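Local coordinates for Mlr3007 protein (Mesorhizobium loti, PDB 3QQM) that probably transfers amino groups between branched-chain amino acids and 2-oxoglutarate, using pyridoxal 5'-phosphate, as a class-IV aminotransferase, at residues A[63-74]-A[84-92]; A[141-149]-A[193-201]. One frame throughout, in Å; residues are numbered along the deposited sequence.

Interaction 1: residues A[63-74]-A[84-92]. With EDO (1,2-ethanediol), chain X; EDO (1,2-ethanediol), chain Q.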
loop_
_atom_site.group_PDB
_atom_site.type_symbol
_atom_site.label_atom_id
_atom_site.label_comp_id
_atom_site.label_asym_id
_atom_site.label_seq_id
_atom_site.Cartn_x
_atom_site.Cartn_y
_atom_site.Cartn_z
ATOM N N ALA A 63 9.718 18.154 -7.717
ATOM C CA ALA A 63 8.911 17.211 -8.507
ATOM C C ALA A 63 7.512 17.744 -8.817
ATOM O O ALA A 63 6.976 17.495 -9.897
ATOM C CB ALA A 63 8.824 15.854 -7.796
ATOM N N LEU A 64 6.948 18.508 -7.885
ATOM C CA LEU A 64 5.602 19.057 -8.040
ATOM C C LEU A 64 5.546 20.500 -8.515
ATOM O O LEU A 64 4.482 21.077 -8.653
ATOM C CB LEU A 64 4.808 18.866 -6.748
ATOM C CG LEU A 64 4.288 17.432 -6.550
ATOM C CD1 LEU A 64 3.293 17.072 -7.687
ATOM C CD2 LEU A 64 5.400 16.383 -6.475
ATOM N N ASP A 65 6.691 21.071 -8.818
ATOM C CA ASP A 65 6.736 22.434 -9.295
ATOM C C ASP A 65 5.925 22.573 -10.611
ATOM O O ASP A 65 6.215 21.904 -11.605
ATOM C CB ASP A 65 8.197 22.836 -9.550
ATOM C CG ASP A 65 8.351 24.323 -9.861
ATOM O OD1 ASP A 65 7.766 25.153 -9.116
ATOM O OD2 ASP A 65 9.084 24.660 -10.821
ATOM N N GLY A 66 4.892 23.413 -10.593
ATOM C CA GLY A 66 4.082 23.677 -11.790
ATOM C C GLY A 66 2.972 22.685 -12.035
ATOM O O GLY A 66 2.253 22.796 -13.021
ATOM N N ALA A 67 2.813 21.719 -11.142
ATOM C CA ALA A 67 1.777 20.732 -11.305
ATOM C C ALA A 67 0.405 21.442 -11.321
ATOM O O ALA A 67 0.117 22.265 -10.471
ATOM C CB ALA A 67 1.858 19.724 -10.224
ATOM N N ARG A 68 -0.419 21.125 -12.317
ATOM C CA ARG A 68 -1.720 21.771 -12.480
ATOM C C ARG A 68 -2.882 20.862 -12.099
ATOM O O ARG A 68 -3.990 21.353 -11.813
ATOM C CB ARG A 68 -1.905 22.219 -13.930
ATOM C CG ARG A 68 -0.824 23.147 -14.468
ATOM C CD ARG A 68 -1.163 23.632 -15.916
ATOM N NE ARG A 68 -1.302 22.548 -16.910
ATOM C CZ ARG A 68 -0.286 21.961 -17.551
ATOM N NH1 ARG A 68 0.960 22.283 -17.259
ATOM N NH2 ARG A 68 -0.514 21.006 -18.440
ATOM N N THR A 69 -2.655 19.551 -12.146
ATOM C CA THR A 69 -3.683 18.562 -11.783
ATOM C C THR A 69 -3.095 17.484 -10.875
ATOM O O THR A 69 -1.864 17.428 -10.675
ATOM C CB THR A 69 -4.268 17.876 -13.024
ATOM O OG1 THR A 69 -3.207 17.277 -13.771
ATOM C CG2 THR A 69 -4.991 18.878 -13.916
ATOM N N ALA A 70 -3.976 16.634 -10.330
ATOM C CA ALA A 70 -3.578 15.538 -9.435
ATOM C C ALA A 70 -2.400 14.736 -10.011
ATOM O O ALA A 70 -2.378 14.432 -11.182
ATOM C CB ALA A 70 -4.765 14.617 -9.153
HETATM N N MSE A 71 -1.428 14.410 -9.170
HETATM C CA MSE A 71 -0.250 13.664 -9.606
HETATM C C MSE A 71 0.031 12.464 -8.717
HETATM O O MSE A 71 -0.166 12.539 -7.506
HETATM C CB MSE A 71 0.994 14.567 -9.531
HETATM C CG MSE A 71 0.869 15.932 -10.224
HETATM SE SE MSE A 71 0.768 15.850 -12.184
HETATM C CE MSE A 71 2.552 15.251 -12.530
ATOM N N ARG A 72 0.457 11.352 -9.317
ATOM C CA ARG A 72 0.899 10.192 -8.561
ATOM C C ARG A 72 2.340 10.542 -8.311
ATOM O O ARG A 72 3.073 10.902 -9.246
ATOM C CB ARG A 72 0.818 8.907 -9.363
ATOM C CG ARG A 72 1.395 7.681 -8.647
ATOM C CD ARG A 72 1.349 6.433 -9.497
ATOM N NE ARG A 72 2.060 5.318 -8.844
ATOM C CZ ARG A 72 3.385 5.094 -8.949
ATOM N NH1 ARG A 72 4.148 5.915 -9.677
ATOM N NH2 ARG A 72 3.961 4.063 -8.310
ATOM N N THR A 73 2.735 10.514 -7.049
ATOM C CA THR A 73 4.061 10.880 -6.662
ATOM C C THR A 73 4.759 9.758 -5.939
ATOM O O THR A 73 4.247 9.251 -4.963
ATOM C CB THR A 73 4.003 12.079 -5.726
ATOM O OG1 THR A 73 3.288 13.150 -6.373
ATOM C CG2 THR A 73 5.425 12.524 -5.326
ATOM N N ARG A 74 5.935 9.368 -6.428
ATOM C CA ARG A 74 6.701 8.319 -5.783
ATOM C C ARG A 74 7.954 8.923 -5.150
ATOM O O ARG A 74 8.804 9.478 -5.847
ATOM C CB ARG A 74 7.118 7.219 -6.766
ATOM C CG ARG A 74 7.789 6.031 -6.051
ATOM C CD ARG A 74 8.547 5.083 -6.960
ATOM N NE ARG A 74 9.647 5.776 -7.634
ATOM C CZ ARG A 74 9.674 6.081 -8.934
ATOM N NH1 ARG A 74 8.708 5.665 -9.764
ATOM N NH2 ARG A 74 10.707 6.737 -9.426
ATOM N N THR A 84 14.814 10.430 -4.123
ATOM C CA THR A 84 14.214 10.782 -5.378
ATOM C C THR A 84 12.725 10.968 -5.210
ATOM O O THR A 84 12.109 10.392 -4.317
ATOM C CB THR A 84 14.443 9.687 -6.486
ATOM O OG1 THR A 84 13.805 8.452 -6.095
ATOM C CG2 THR A 84 15.938 9.468 -6.742
ATOM N N ALA A 85 12.164 11.803 -6.078
ATOM C CA ALA A 85 10.739 12.045 -6.136
ATOM C C ALA A 85 10.353 12.144 -7.613
ATOM O O ALA A 85 10.989 12.856 -8.396
ATOM C CB ALA A 85 10.359 13.294 -5.390
ATOM N N SER A 86 9.331 11.385 -7.990
ATOM C CA SER A 86 8.812 11.373 -9.336
ATOM C C SER A 86 7.316 11.625 -9.310
ATOM O O SER A 86 6.577 10.977 -8.538
ATOM C CB SER A 86 9.072 10.024 -9.978
ATOM O OG SER A 86 8.390 9.898 -11.212
ATOM N N ALA A 87 6.870 12.530 -10.185
ATOM C CA ALA A 87 5.462 12.862 -10.301
ATOM C C ALA A 87 4.970 12.702 -11.742
ATOM O O ALA A 87 5.630 13.134 -12.692
ATOM C CB ALA A 87 5.210 14.287 -9.819
ATOM N N GLN A 88 3.812 12.075 -11.885
ATOM C CA GLN A 88 3.162 11.898 -13.174
ATOM C C GLN A 88 1.671 12.033 -12.937
ATOM O O GLN A 88 1.203 11.759 -11.859
ATOM C CB GLN A 88 3.488 10.545 -13.776
ATOM C CG GLN A 88 4.945 10.253 -13.855
ATOM C CD GLN A 88 5.233 9.090 -14.724
ATOM O OE1 GLN A 88 5.022 9.145 -15.940
ATOM N NE2 GLN A 88 5.765 8.014 -14.124
ATOM N N PRO A 89 0.908 12.422 -13.961
ATOM C CA PRO A 89 -0.528 12.618 -13.760
ATOM C C PRO A 89 -1.255 11.422 -13.156
ATOM O O PRO A 89 -1.067 10.301 -13.589
ATOM C CB PRO A 89 -1.051 12.891 -15.187
ATOM C CG PRO A 89 0.090 13.397 -15.918
ATOM C CD PRO A 89 1.299 12.690 -15.349
ATOM N N TYR A 90 -2.067 11.679 -12.138
ATOM C CA TYR A 90 -2.864 10.636 -11.511
ATOM C C TYR A 90 -4.017 10.285 -12.444
ATOM O O TYR A 90 -4.657 11.167 -13.007
ATOM C CB TYR A 90 -3.384 11.103 -10.156
ATOM C CG TYR A 90 -4.433 10.201 -9.522
ATOM C CD1 TYR A 90 -4.163 8.859 -9.260
ATOM C CD2 TYR A 90 -5.671 10.708 -9.119
ATOM C CE1 TYR A 90 -5.124 8.030 -8.655
ATOM C CE2 TYR A 90 -6.627 9.884 -8.504
ATOM C CZ TYR A 90 -6.344 8.555 -8.281
ATOM O OH TYR A 90 -7.268 7.733 -7.678
ATOM N N GLU A 91 -4.252 8.991 -12.640
ATOM C CA GLU A 91 -5.337 8.541 -13.531
ATOM C C GLU A 91 -6.374 7.866 -12.676
ATOM O O GLU A 91 -6.298 6.689 -12.428
ATOM C CB GLU A 91 -4.776 7.596 -14.595
ATOM C CG GLU A 91 -3.650 8.237 -15.468
ATOM C CD GLU A 91 -3.046 7.243 -16.475
ATOM O OE1 GLU A 91 -3.139 6.002 -16.231
ATOM O OE2 GLU A 91 -2.484 7.697 -17.504
ATOM N N PRO A 92 -7.361 8.607 -12.219
ATOM C CA PRO A 92 -8.285 7.911 -11.332
ATOM C C PRO A 92 -9.072 6.799 -12.003
ATOM O O PRO A 92 -9.194 6.775 -13.232
ATOM C CB PRO A 92 -9.235 9.023 -10.887
ATOM C CG PRO A 92 -9.233 10.013 -12.038
ATOM C CD PRO A 92 -7.924 9.862 -12.759
HETATM C C1 EDO X . 1.512 18.372 -15.836
HETATM O O1 EDO X . 1.985 17.362 -14.942
HETATM C C2 EDO X . 0.752 19.436 -15.055
HETATM O O2 EDO X . -0.169 18.801 -14.161
HETATM C C1 EDO Q . 18.044 6.933 -4.141
HETATM O O1 EDO Q . 18.355 5.875 -5.048
HETATM C C2 EDO Q . 16.543 6.982 -3.837
HETATM O O2 EDO Q . 15.728 6.579 -4.939
HETATM O O HOH W 1 -5.046 14.115 -12.911
HETATM O O HOH W 2 11.113 7.989 -6.830
#
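The open ends of a beta hairpin, strands 71-78 and 83-89, meet here, with Arg-72 and Arg-74 bonded through their backbones to Gln-88 and Ser-86. Each of these two hydrogen-bonded pairs is closed by two bonds. Arg-72 N lies 2.7 Å from Gln-88 O, and Gln-88 N returns a bond to Arg-72 O. Past the pairs, Tyr-90 N still reaches Ala-70 O at 2.9 Å, almost straight at hydrogen (176°) but 43° above the carbonyl plane, as the chains begin to part. A water donates to both Ala-70 O and Tyr-90 O.

The hairpin forms one side of a four-stranded antiparallel sheet in which 71-78 also pairs with strand 17-25, while 83-89 lies at one edge of this sheet within the chain. Thr-73 and Ala-87 share the face on which helix 53-64 packs. Small side chains let the helix end come close: Ala-63 CB sits 3.8 Å from Ala-85 CB, and both methyls of Leu-64 touch Ala-87 CB.

Met-71, a selenomethionine, bends at chi2 and chi3, which folds its CE back to 3.9 Å from Ala-87 CB and against the Pro-89 ring; a flexible, unbranched chain suits such a return. Arg-74, on the same face as Ser-86, bends at chi3, and its guanidinium lies with one face over Ser-86 CB, 3.7 Å from NH2. Ala-70 CB meets the Tyr-90 ring at its edge, 4.0 Å from CD2. An ethanediol, probably from the crystallisation liquor, accepts at O2 from Arg-68 N, 3.0 Å away.

Interaction 2: residues A[141-149]-A[193-201]; sequences LLANERGEI and AIYSYDDLK
The type I beta turn from Asn-144 to Gly-147, in the connection between strands 139-143 and 149-152, leads into a contact with the N-cap of the short, weakly bonded helix 197-200: Gly-147 O rests 3.4 Å from Ser-196 CB. Gly-147 closes the turn with positive phi, which favours glycine. Beside it, Ile-149 N bonds to Tyr-195 O at 2.7 Å. Two waters extend this link, one between Gly-147 O and Tyr-197 N, the other between Ile-149 O and Tyr-195 N.

Ser-196 OG accepts from Asp-199 N, while Asp-199 OD2 accepts from Ser-196 N, completing a capping box. Within 141-149, Asn-144 OD1 takes Arg-146 N, in an Asx turn, and Glu-148 N from opposite faces of its amide plane. Asn-144 ND2 bonds both Cys-173 O and, nearly straight (173°), Glu-148 OE1, 3.2 Å away. The extended chain of Glu-148 crosses Ile-194 obliquely, CG2 of the isoleucine lying 3.5 Å from CD. An alanine in place of Glu-148 would probably leave ND2 with Cys-173 O but without the carboxylate, and uncover Ile-194 CG2.

The CG1 branch of Ile-149, anti to the carbonyl carbon (chi1 -70°), meets Tyr-197 N at 3.5 Å and carries CD1 to the edge of the Tyr-197 ring. Leu-141 CD1 comes to the same ring's edge, 4.1 Å from CE1, and meets Leu-200 CD1 tip to tip. Leu-141, on the six-stranded mixed sheet, also touches Leu-101 and Val-157; from the helix, Tyr-197 packs on Leu-103 and Leu-220, its OH bonded to Val-221 O, and Leu-200 on Ala-159 and Leu-220.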
loop_
_atom_site.group_PDB
_atom_site.type_symbol
_atom_site.label_atom_id
_atom_site.label_comp_id
_atom_site.label_asym_id
_atom_site.label_seq_id
_atom_site.Cartn_x
_atom_site.Cartn_y
_atom_site.Cartn_z
ATOM N N LEU A 141 -4.407 -11.117 -3.886
ATOM C CA LEU A 141 -4.279 -11.161 -2.450
ATOM C C LEU A 141 -3.309 -12.263 -2.034
ATOM O O LEU A 141 -3.158 -13.277 -2.732
ATOM C CB LEU A 141 -5.628 -11.416 -1.775
ATOM C CG LEU A 141 -6.805 -10.488 -2.103
ATOM C CD1 LEU A 141 -8.018 -10.833 -1.215
ATOM C CD2 LEU A 141 -6.404 -9.011 -1.947
ATOM N N LEU A 142 -2.650 -12.044 -0.896
ATOM C CA LEU A 142 -1.730 -12.999 -0.308
ATOM C C LEU A 142 -2.180 -13.325 1.123
ATOM O O LEU A 142 -2.615 -12.439 1.862
ATOM C CB LEU A 142 -0.297 -12.437 -0.235
ATOM C CG LEU A 142 0.422 -12.083 -1.540
ATOM C CD1 LEU A 142 -0.124 -10.770 -2.069
ATOM C CD2 LEU A 142 1.914 -11.970 -1.320
ATOM N N ALA A 143 -2.047 -14.592 1.498
ATOM C CA ALA A 143 -2.361 -15.066 2.842
ATOM C C ALA A 143 -1.052 -15.486 3.509
ATOM O O ALA A 143 -0.055 -15.582 2.858
ATOM C CB ALA A 143 -3.345 -16.247 2.798
ATOM N N ASN A 144 -1.075 -15.721 4.818
ATOM C CA ASN A 144 0.117 -16.122 5.561
ATOM C C ASN A 144 0.137 -17.624 5.851
ATOM O O ASN A 144 -0.704 -18.353 5.345
ATOM C CB ASN A 144 0.229 -15.309 6.852
ATOM C CG ASN A 144 -0.906 -15.594 7.844
ATOM O OD1 ASN A 144 -1.644 -16.600 7.723
ATOM N ND2 ASN A 144 -1.036 -14.717 8.848
ATOM N N GLU A 145 1.075 -18.077 6.699
ATOM C CA GLU A 145 1.223 -19.534 7.008
ATOM C C GLU A 145 0.039 -20.167 7.714
ATOM O O GLU A 145 -0.024 -21.370 7.846
ATOM C CB GLU A 145 2.537 -19.851 7.777
ATOM C CG GLU A 145 2.690 -19.340 9.216
ATOM C CD GLU A 145 2.968 -17.817 9.369
ATOM O OE1 GLU A 145 2.786 -17.026 8.409
ATOM O OE2 GLU A 145 3.375 -17.421 10.471
ATOM N N ARG A 146 -0.885 -19.341 8.190
ATOM C CA ARG A 146 -2.106 -19.809 8.868
ATOM C C ARG A 146 -3.358 -19.576 8.005
ATOM O O ARG A 146 -4.481 -19.685 8.477
ATOM C CB ARG A 146 -2.210 -19.168 10.251
ATOM C CG ARG A 146 -1.110 -19.706 11.186
ATOM C CD ARG A 146 -1.148 -19.141 12.580
ATOM N NE ARG A 146 -0.918 -17.706 12.552
ATOM C CZ ARG A 146 0.284 -17.124 12.510
ATOM N NH1 ARG A 146 1.399 -17.848 12.465
ATOM N NH2 ARG A 146 0.371 -15.801 12.480
ATOM N N GLY A 147 -3.131 -19.309 6.715
ATOM C CA GLY A 147 -4.210 -19.102 5.741
ATOM C C GLY A 147 -5.078 -17.884 5.972
ATOM O O GLY A 147 -6.220 -17.836 5.514
ATOM N N GLU A 148 -4.533 -16.908 6.682
ATOM C CA GLU A 148 -5.220 -15.679 6.986
ATOM C C GLU A 148 -4.843 -14.669 5.924
ATOM O O GLU A 148 -3.673 -14.499 5.604
ATOM C CB GLU A 148 -4.804 -15.197 8.389
ATOM C CG GLU A 148 -5.167 -16.234 9.483
ATOM C CD GLU A 148 -4.435 -16.066 10.807
ATOM O OE1 GLU A 148 -3.446 -15.283 10.902
ATOM O OE2 GLU A 148 -4.847 -16.776 11.750
ATOM N N ILE A 149 -5.846 -14.035 5.342
ATOM C CA ILE A 149 -5.618 -13.034 4.346
ATOM C C ILE A 149 -4.904 -11.891 5.009
ATOM O O ILE A 149 -5.273 -11.480 6.128
ATOM C CB ILE A 149 -6.933 -12.492 3.756
ATOM C CG1 ILE A 149 -7.592 -13.557 2.893
ATOM C CG2 ILE A 149 -6.675 -11.228 2.911
ATOM C CD1 ILE A 149 -6.785 -13.917 1.616
ATOM N N ALA A 193 -9.160 -7.345 12.216
ATOM C CA ALA A 193 -9.813 -8.646 12.239
ATOM C C ALA A 193 -8.945 -9.685 11.544
ATOM O O ALA A 193 -7.931 -9.364 10.992
ATOM C CB ALA A 193 -11.218 -8.558 11.581
ATOM N N ILE A 194 -9.367 -10.936 11.620
ATOM C CA ILE A 194 -8.657 -12.054 11.027
ATOM C C ILE A 194 -9.649 -12.860 10.196
ATOM O O ILE A 194 -10.748 -13.174 10.648
ATOM C CB ILE A 194 -8.075 -12.958 12.101
ATOM C CG1 ILE A 194 -7.197 -12.152 13.059
ATOM C CG2 ILE A 194 -7.267 -14.077 11.477
ATOM C CD1 ILE A 194 -6.725 -12.974 14.295
ATOM N N TYR A 195 -9.270 -13.171 8.973
ATOM C CA TYR A 195 -10.133 -13.953 8.103
ATOM C C TYR A 195 -9.362 -14.571 6.934
ATOM O O TYR A 195 -8.297 -14.103 6.560
ATOM C CB TYR A 195 -11.339 -13.116 7.618
ATOM C CG TYR A 195 -11.016 -11.746 7.033
ATOM C CD1 TYR A 195 -10.464 -11.607 5.770
ATOM C CD2 TYR A 195 -11.359 -10.599 7.704
ATOM C CE1 TYR A 195 -10.209 -10.338 5.232
ATOM C CE2 TYR A 195 -11.143 -9.332 7.152
ATOM C CZ TYR A 195 -10.556 -9.211 5.939
ATOM O OH TYR A 195 -10.323 -7.944 5.441
ATOM N N SER A 196 -9.923 -15.641 6.393
ATOM C CA SER A 196 -9.350 -16.372 5.279
ATOM C C SER A 196 -10.000 -15.969 3.979
ATOM O O SER A 196 -10.957 -15.212 3.969
ATOM C CB SER A 196 -9.623 -17.857 5.458
ATOM O OG SER A 196 -10.997 -18.085 5.355
ATOM N N TYR A 197 -9.514 -16.531 2.874
ATOM C CA TYR A 197 -10.077 -16.235 1.573
ATOM C C TYR A 197 -11.502 -16.691 1.541
ATOM O O TYR A 197 -12.382 -15.975 1.073
ATOM C CB TYR A 197 -9.315 -16.940 0.452
ATOM C CG TYR A 197 -9.634 -16.370 -0.903
ATOM C CD1 TYR A 197 -9.218 -15.088 -1.217
ATOM C CD2 TYR A 197 -10.289 -17.116 -1.889
ATOM C CE1 TYR A 197 -9.468 -14.517 -2.452
ATOM C CE2 TYR A 197 -10.546 -16.557 -3.170
ATOM C CZ TYR A 197 -10.121 -15.248 -3.430
ATOM O OH TYR A 197 -10.321 -14.585 -4.629
ATOM N N ASP A 198 -11.734 -17.870 2.081
ATOM C CA ASP A 198 -13.069 -18.451 2.078
ATOM C C ASP A 198 -14.084 -17.598 2.875
ATOM O O ASP A 198 -15.221 -17.453 2.455
ATOM C CB ASP A 198 -13.017 -19.873 2.614
ATOM C CG ASP A 198 -14.294 -20.603 2.382
ATOM O OD1 ASP A 198 -14.552 -21.035 1.231
ATOM O OD2 ASP A 198 -15.033 -20.756 3.363
ATOM N N ASP A 199 -13.669 -17.053 4.024
ATOM C CA ASP A 199 -14.533 -16.157 4.814
ATOM C C ASP A 199 -14.980 -14.951 3.989
ATOM O O ASP A 199 -16.090 -14.496 4.136
ATOM C CB ASP A 199 -13.796 -15.616 6.054
ATOM C CG ASP A 199 -13.480 -16.684 7.065
ATOM O OD1 ASP A 199 -14.251 -17.674 7.123
ATOM O OD2 ASP A 199 -12.485 -16.509 7.824
ATOM N N LEU A 200 -14.077 -14.409 3.163
ATOM C CA LEU A 200 -14.388 -13.260 2.306
ATOM C C LEU A 200 -15.557 -13.499 1.379
ATOM O O LEU A 200 -16.226 -12.562 0.979
ATOM C CB LEU A 200 -13.181 -12.853 1.468
ATOM C CG LEU A 200 -12.073 -12.128 2.209
ATOM C CD1 LEU A 200 -10.943 -11.775 1.276
ATOM C CD2 LEU A 200 -12.625 -10.864 2.872
ATOM N N LYS A 201 -15.785 -14.750 1.005
ATOM C CA LYS A 201 -16.899 -15.068 0.136
ATOM C C LYS A 201 -18.218 -14.671 0.809
ATOM O O LYS A 201 -19.228 -14.524 0.134
ATOM C CB LYS A 201 -16.919 -16.566 -0.214
ATOM C CG LYS A 201 -15.831 -17.055 -1.219
ATOM C CD LYS A 201 -16.137 -16.511 -2.654
ATOM C CE LYS A 201 -15.369 -17.223 -3.784
ATOM N NZ LYS A 201 -15.943 -16.796 -5.126
HETATM O O HOH W 3 -7.068 -18.245 2.921
HETATM O O HOH W 4 -6.681 -11.902 8.420
#

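How the interactions relate
Interaction 1 closes before interaction 2 opens along the chain, and the two lie on opposite sides of the chain's centre, their centres 34 Å apart and their nearest atoms about 17 Å. They share no sheet. Residues 63-74 and 84-92 belong to the antiparallel four-stranded sheet with helix 53-64, whereas residues 141-149 and 193-201 join strand 139-143 of the mixed six-stranded sheet to helix 197-200. Class-IV aminotransferases generally hold their cofactor between two domains, and the two sheets are consistent with that plan. Lys-118, which carries the cofactor here, lies between the two interactions in sequence; each contact probably shapes its own domain instead of the site itself.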